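Side-chain contact in TqaA (Penicillium aethiopicum, PDB 5DLK), which is a fungal nonribosomal peptide synthetase, probably a phosphopantetheine-binding ligase, represented here by its terminal condensation-like domain, the part linked to peptide macrocyclization: residues T353-Q356 with Y357-A360. Residues are numbered along the deposited sequence; the frame is centred on the assembly and turned at random.
Sequences TQTQ and YTRA
Arg359 NH1 donates to Gln356 OE1 at 2.9 Å, meeting an in-plane lone pair of the amide; the oxygen in turn lies in the guanidinium plane. The two side chains run alongside each other, their flat ends turned 40° apart. One water accepts from both Gln356 NE2 and Arg359 NH1, closing a small ring, while NE2 also reaches Arg334 O on strand 329-336. A bend in the glutamine chain (chi2 -63°) and another in the arginine (chi3 66°) bring the two ends together. Along the backbone, Arg359 N binds Thr355 O and Thr358 N binds Gln354 O, both at 2.9 Å; Tyr357 N makes weak bonds to Thr353 O and Gln354 O. Thr358 OG1 packs 3.2 Å from Thr355 CA, and Thr358 CG2 sits 4.2 Å from Gln354 CG. Gln354 itself is held by Thr285 and Thr282. Exchanging Gln356 for alanine would probably cost the guanidinium its amide acceptor, loosen its orientation, and leave Arg334 O without this donor. The neutral amide thus helps orient a cationic group that also packs on helix 227-235, close to Tyr357 of helix 346-358, a phosphopantetheine-binding residue.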
# COMPACT_ATOMS: atom_id res chain seq x y z
N THR A 353 17.15 -14.99 -6.95
CA THR A 353 16.37 -13.92 -6.34
C THR A 353 14.88 -14.18 -6.57
O THR A 353 14.05 -13.96 -5.68
CB THR A 353 16.79 -12.54 -6.91
OG1 THR A 353 18.17 -12.32 -6.59
CG2 THR A 353 15.97 -11.42 -6.29
N GLN A 354 14.55 -14.68 -7.75
CA GLN A 354 13.15 -14.89 -8.05
C GLN A 354 12.59 -16.02 -7.19
O GLN A 354 11.52 -15.89 -6.62
CB GLN A 354 12.92 -15.17 -9.53
CG GLN A 354 11.43 -15.17 -9.92
CD GLN A 354 11.24 -14.77 -11.37
OE1 GLN A 354 11.58 -13.65 -11.77
NE2 GLN A 354 10.72 -15.69 -12.19
N THR A 355 13.33 -17.12 -7.06
CA THR A 355 12.80 -18.18 -6.22
C THR A 355 12.82 -17.80 -4.73
O THR A 355 12.00 -18.30 -3.97
CB THR A 355 13.54 -19.51 -6.48
OG1 THR A 355 14.93 -19.34 -6.31
CG2 THR A 355 13.32 -19.95 -7.92
N GLN A 356 13.70 -16.89 -4.31
CA GLN A 356 13.66 -16.44 -2.91
C GLN A 356 12.39 -15.66 -2.60
O GLN A 356 12.03 -15.50 -1.44
CB GLN A 356 14.90 -15.61 -2.57
CG GLN A 356 16.17 -16.48 -2.49
CD GLN A 356 16.07 -17.53 -1.37
OE1 GLN A 356 15.71 -18.69 -1.62
NE2 GLN A 356 16.39 -17.13 -0.15
N TYR A 357 11.71 -15.18 -3.65
CA TYR A 357 10.35 -14.64 -3.52
C TYR A 357 9.28 -15.73 -3.68
O TYR A 357 8.35 -15.81 -2.88
CB TYR A 357 10.15 -13.53 -4.57
CG TYR A 357 8.71 -13.21 -4.88
CD1 TYR A 357 7.86 -12.70 -3.89
CD2 TYR A 357 8.21 -13.37 -6.16
CE1 TYR A 357 6.54 -12.38 -4.18
CE2 TYR A 357 6.89 -13.07 -6.45
CZ TYR A 357 6.06 -12.57 -5.46
OH TYR A 357 4.75 -12.26 -5.76
N THR A 358 9.41 -16.56 -4.71
CA THR A 358 8.31 -17.48 -5.03
C THR A 358 8.18 -18.59 -3.99
O THR A 358 7.06 -19.10 -3.77
CB THR A 358 8.45 -18.09 -6.44
OG1 THR A 358 9.64 -18.86 -6.55
CG2 THR A 358 8.45 -16.99 -7.50
N ARG A 359 9.28 -18.93 -3.33
CA ARG A 359 9.23 -19.91 -2.21
C ARG A 359 8.24 -19.49 -1.12
O ARG A 359 7.64 -20.32 -0.41
CB ARG A 359 10.62 -20.06 -1.57
CG ARG A 359 11.64 -20.89 -2.34
CD ARG A 359 13.01 -20.81 -1.65
NE ARG A 359 12.97 -21.45 -0.33
CZ ARG A 359 13.87 -21.29 0.65
NH1 ARG A 359 14.91 -20.48 0.48
NH2 ARG A 359 13.71 -21.95 1.80
N ALA A 360 8.09 -18.18 -0.95
CA ALA A 360 7.34 -17.66 0.19
C ALA A 360 5.86 -17.34 -0.12
O ALA A 360 5.15 -16.86 0.75
CB ALA A 360 8.03 -16.41 0.75
O HOH W 1 16.66 -18.81 2.24